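Local coordinates for Rbsd/fucu transport protein family protein (Streptococcus pneumoniae, PDB 4A34) that binds L-fucose and, as a fucose mutarotase of the RbsD/FucU family, probably interconverts the alpha and beta anomers of the sugar, at residues D110-R114 / N132-K136; I5-I9 / S56-L60. All coordinates share one frame. Residue numbers count along the deposited sequence, not the author numbering.

Contact 1: residues D110-R114 / N132-K136. With FUL (beta-L-fucopyranose), chain B.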
# COMPACT_ATOMS: atom_id res chain seq x y z
N ASP I 110 -23.42 -11.46 -21.90
CA ASP I 110 -22.19 -12.20 -22.22
C ASP I 110 -20.99 -11.27 -22.42
O ASP I 110 -19.86 -11.60 -22.04
CB ASP I 110 -22.36 -13.04 -23.50
CG ASP I 110 -23.37 -14.18 -23.33
OD1 ASP I 110 -23.74 -14.52 -22.19
OD2 ASP I 110 -23.78 -14.74 -24.37
N PHE I 111 -21.26 -10.12 -23.03
CA PHE I 111 -20.27 -9.09 -23.27
C PHE I 111 -19.66 -8.62 -21.96
O PHE I 111 -18.44 -8.45 -21.87
CB PHE I 111 -20.89 -7.90 -24.01
CG PHE I 111 -19.88 -7.00 -24.65
CD1 PHE I 111 -19.21 -6.02 -23.91
CD2 PHE I 111 -19.56 -7.14 -26.00
CE1 PHE I 111 -18.26 -5.20 -24.50
CE2 PHE I 111 -18.62 -6.33 -26.60
CZ PHE I 111 -17.97 -5.35 -25.85
N TYR I 112 -20.51 -8.42 -20.95
CA TYR I 112 -20.08 -7.99 -19.62
C TYR I 112 -19.09 -8.99 -19.03
O TYR I 112 -17.99 -8.62 -18.62
CB TYR I 112 -21.28 -7.83 -18.67
CG TYR I 112 -22.18 -6.63 -18.93
CD1 TYR I 112 -21.78 -5.57 -19.75
CD2 TYR I 112 -23.44 -6.55 -18.32
CE1 TYR I 112 -22.62 -4.46 -19.97
CE2 TYR I 112 -24.28 -5.44 -18.53
CZ TYR I 112 -23.87 -4.40 -19.36
OH TYR I 112 -24.70 -3.32 -19.57
N GLU I 113 -19.48 -10.26 -19.03
CA GLU I 113 -18.64 -11.32 -18.48
C GLU I 113 -17.29 -11.48 -19.18
O GLU I 113 -16.26 -11.64 -18.52
CB GLU I 113 -19.42 -12.65 -18.42
CG GLU I 113 -20.67 -12.64 -17.51
CD GLU I 113 -20.37 -12.31 -16.05
OE1 GLU I 113 -19.33 -12.77 -15.53
OE2 GLU I 113 -21.18 -11.59 -15.42
N ARG I 114 -17.26 -11.42 -20.51
CA ARG I 114 -15.97 -11.48 -21.21
C ARG I 114 -15.09 -10.25 -20.89
O ARG I 114 -13.87 -10.37 -20.76
CB ARG I 114 -16.12 -11.67 -22.72
CG ARG I 114 -14.96 -12.48 -23.31
CD ARG I 114 -14.63 -12.07 -24.72
NE ARG I 114 -15.19 -12.97 -25.73
CZ ARG I 114 -14.47 -13.58 -26.67
NH1 ARG I 114 -13.17 -13.39 -26.75
NH2 ARG I 114 -15.07 -14.38 -27.54
N ASN I 132 -19.16 -0.56 -27.98
CA ASN I 132 -18.10 -1.24 -27.29
C ASN I 132 -17.45 -2.28 -28.20
O ASN I 132 -18.14 -2.91 -28.98
CB ASN I 132 -18.68 -1.90 -26.04
CG ASN I 132 -19.38 -0.91 -25.14
OD1 ASN I 132 -18.74 -0.15 -24.42
ND2 ASN I 132 -20.71 -0.91 -25.16
N ILE I 133 -16.14 -2.45 -28.09
CA ILE I 133 -15.43 -3.43 -28.90
C ILE I 133 -14.53 -4.25 -28.00
O ILE I 133 -14.03 -3.72 -27.01
CB ILE I 133 -14.55 -2.77 -30.01
CG1 ILE I 133 -15.30 -1.68 -30.77
CG2 ILE I 133 -14.02 -3.81 -30.99
CD1 ILE I 133 -14.45 -0.97 -31.81
N ILE I 134 -14.32 -5.52 -28.32
CA ILE I 134 -13.26 -6.30 -27.67
C ILE I 134 -12.28 -6.78 -28.72
O ILE I 134 -12.68 -7.38 -29.72
CB ILE I 134 -13.76 -7.53 -26.87
CG1 ILE I 134 -14.87 -7.13 -25.90
CG2 ILE I 134 -12.60 -8.18 -26.13
CD1 ILE I 134 -15.51 -8.29 -25.21
N LEU I 135 -11.01 -6.48 -28.49
CA LEU I 135 -9.93 -6.82 -29.40
C LEU I 135 -9.02 -7.81 -28.71
O LEU I 135 -8.72 -7.65 -27.52
CB LEU I 135 -9.14 -5.57 -29.77
CG LEU I 135 -9.91 -4.39 -30.38
CD1 LEU I 135 -8.98 -3.18 -30.47
CD2 LEU I 135 -10.45 -4.75 -31.76
N LYS I 136 -8.60 -8.84 -29.44
CA LYS I 136 -7.73 -9.89 -28.91
C LYS I 136 -6.35 -9.88 -29.58
O LYS I 136 -6.23 -10.12 -30.78
CB LYS I 136 -8.40 -11.27 -29.04
CG LYS I 136 -7.61 -12.41 -28.38
CD LYS I 136 -8.07 -13.78 -28.87
CE LYS I 136 -9.06 -14.43 -27.93
NZ LYS I 136 -8.42 -14.88 -26.68
C1 FUL B . -24.62 -0.58 -22.20
C2 FUL B . -23.79 0.47 -22.94
O2 FUL B . -22.43 0.12 -23.01
C3 FUL B . -24.34 0.56 -24.37
O3 FUL B . -23.67 1.55 -25.10
C4 FUL B . -25.82 0.86 -24.34
O4 FUL B . -26.00 2.11 -23.71
C5 FUL B . -26.53 -0.21 -23.52
C6 FUL B . -28.04 -0.01 -23.53
O5 FUL B . -25.99 -0.18 -22.20
O1 FUL B . -24.19 -0.75 -20.87

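Contact 2: residues I5-I9 / S56-L60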
# COMPACT_ATOMS: atom_id res chain seq x y z
N ILE I 5 4.50 7.81 -32.59
CA ILE I 5 3.50 7.14 -31.79
C ILE I 5 2.20 7.91 -31.94
O ILE I 5 2.21 9.13 -31.79
CB ILE I 5 3.97 7.03 -30.32
CG1 ILE I 5 4.99 5.90 -30.19
CG2 ILE I 5 2.80 6.81 -29.37
CD1 ILE I 5 5.93 6.04 -29.03
N PRO I 6 1.09 7.22 -32.23
CA PRO I 6 -0.22 7.87 -32.31
C PRO I 6 -0.46 8.73 -31.08
O PRO I 6 -0.25 8.28 -29.95
CB PRO I 6 -1.19 6.69 -32.33
CG PRO I 6 -0.41 5.56 -32.88
CD PRO I 6 0.99 5.76 -32.41
N LYS I 7 -0.89 9.97 -31.31
CA LYS I 7 -0.99 10.97 -30.24
C LYS I 7 -2.23 10.85 -29.34
O LYS I 7 -2.38 11.62 -28.38
CB LYS I 7 -0.84 12.39 -30.79
CG LYS I 7 0.60 12.91 -30.69
CD LYS I 7 0.75 14.34 -31.23
CE LYS I 7 1.84 15.10 -30.48
NZ LYS I 7 1.46 15.40 -29.05
N ASN I 8 -3.10 9.89 -29.64
CA ASN I 8 -4.30 9.62 -28.84
C ASN I 8 -4.17 8.33 -28.00
O ASN I 8 -5.15 7.85 -27.42
CB ASN I 8 -5.55 9.60 -29.72
CG ASN I 8 -5.44 8.60 -30.86
OD1 ASN I 8 -4.38 8.02 -31.09
ND2 ASN I 8 -6.54 8.40 -31.58
N ILE I 9 -2.96 7.79 -27.95
CA ILE I 9 -2.66 6.68 -27.06
C ILE I 9 -1.96 7.23 -25.83
O ILE I 9 -0.80 7.65 -25.91
CB ILE I 9 -1.84 5.58 -27.77
CG1 ILE I 9 -2.68 4.98 -28.89
CG2 ILE I 9 -1.40 4.51 -26.77
CD1 ILE I 9 -2.14 3.69 -29.47
N SER I 56 -5.66 3.71 -34.07
CA SER I 56 -4.34 3.77 -33.45
C SER I 56 -3.92 2.43 -32.87
O SER I 56 -2.77 2.01 -33.00
CB SER I 56 -4.31 4.84 -32.34
OG SER I 56 -4.61 6.12 -32.86
N ILE I 57 -4.88 1.75 -32.25
CA ILE I 57 -4.63 0.44 -31.65
C ILE I 57 -4.38 -0.61 -32.73
O ILE I 57 -3.45 -1.41 -32.60
CB ILE I 57 -5.78 0.04 -30.66
CG1 ILE I 57 -5.76 0.97 -29.45
CG2 ILE I 57 -5.64 -1.41 -30.22
CD1 ILE I 57 -6.80 0.69 -28.40
N LEU I 58 -5.19 -0.59 -33.79
CA LEU I 58 -5.01 -1.53 -34.91
C LEU I 58 -3.66 -1.33 -35.62
O LEU I 58 -3.04 -2.30 -36.10
CB LEU I 58 -6.17 -1.44 -35.91
CG LEU I 58 -7.53 -1.96 -35.45
CD1 LEU I 58 -8.57 -1.69 -36.50
CD2 LEU I 58 -7.51 -3.44 -35.10
N TYR I 59 -3.20 -0.08 -35.66
CA TYR I 59 -1.89 0.27 -36.19
C TYR I 59 -0.74 -0.42 -35.45
O TYR I 59 0.23 -0.86 -36.07
CB TYR I 59 -1.71 1.79 -36.13
CG TYR I 59 -0.41 2.31 -36.72
CD1 TYR I 59 -0.13 2.14 -38.08
CD2 TYR I 59 0.52 2.99 -35.92
CE1 TYR I 59 1.06 2.63 -38.63
CE2 TYR I 59 1.71 3.48 -36.46
CZ TYR I 59 1.97 3.29 -37.82
OH TYR I 59 3.14 3.76 -38.37
N LEU I 60 -0.85 -0.51 -34.12
CA LEU I 60 0.24 -1.03 -33.28
C LEU I 60 0.08 -2.49 -32.89
O LEU I 60 1.08 -3.19 -32.69
CB LEU I 60 0.40 -0.18 -32.03
CG LEU I 60 0.72 1.32 -32.13
CD1 LEU I 60 0.85 1.91 -30.73
CD2 LEU I 60 1.97 1.60 -32.93

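Contact 1: residues D110-R114 / N132-K136
A helix laid against one face of a sheet can carry both buried and binding-site residues, and helix 108-116 over strand 133-136 illustrates the principle. The axes of the two short segments pass 10.4 Å apart at 43°. N132, just before the strand, has its CB 3.5 Å from CZ of F111, while its amide spans protein and ligand: ND2 donates a hydrogen bond to O2 of beta-L-fucopyranose (2.9 Å), and OD1 accepts one from the backbone N of D30. I133 turns its side chain away, toward I50 and L54 of helix 50-60 on the other face of the sheet. I134 points back at the helix and forms the apolar centre of the contact. Its CD1 sits over the face of the F111 ring, 4.0 Å from the centroid and 17° off the normal, a CH-pi contact, and lies 3.9 Å from CD of R114. L135 again faces helix 50-60. At K136 the packing loosens, with CE 4.4 Å from NH1 of R114; both cationic side chains are held by salt bridges to E25. One turn of helix thus buries F111 against the strand and places Y112 at the sugar, where Y112 OH and O1 of the fucopyranose share a hydrogen bond of 2.9 Å. H22 of a second subunit also binds this fucose, so the arrangement belongs to an intersubunit sugar pocket built on the alpha/beta fold of the RbsD/FucU family.

Contact 2: residues I5-I9 / S56-L60
Side-chain rotamers can help fasten a loop without regular structure to a helix. N8 adopts chi1 p (56°), which swings its amide across to S56, itself in the m rotamer; S56 OG donates a short hydrogen bond of 2.6 Å to N8 OD1. The same hydroxyl lies 3.5 Å from CB of P6. This proline rests its CG 4.1 Å from CD2 of Y59, whose t rotamer brings the ring to the proline. P6 also opens a type I beta turn that ends at I9, closed by a weak I9 N to P6 O hydrogen bond, and so leads the chain into helix 11-19 while pinning it to the last turn of helix 50-60. At the end of the turn, I9 sets its CD1 3.8 Å from CB of S56; I9 and L60 both extend in the m, t conformation, so that their CD1 atoms meet at 3.7 Å. L60 packs as well on L14 of helix 11-19 and on I5 of a third subunit, and the ring of Y59 meets that of H4 of the same third subunit.

The pair shows how one helix can connect the N-terminal loop to a sheet. Both segments of contact 2 precede those of contact 1 in sequence; the centres of the two contacts are about 20 Å apart, with the middle of the subunit between them. Helix 50-60, which supplies residues 56-60, packs on the face of the mixed sheet opposite helix 108-116, with strand 133-136 between them. There the contacts touch: L135 CD1 lies 3.8 Å from I57 CG2. The resulting layers run from the N-terminal loop through helix and strand to helix 108-116. The two ends meet different neighbouring subunits, contact 1 at a fucose pocket and contact 2 at a packing interface of the ten-chain assembly.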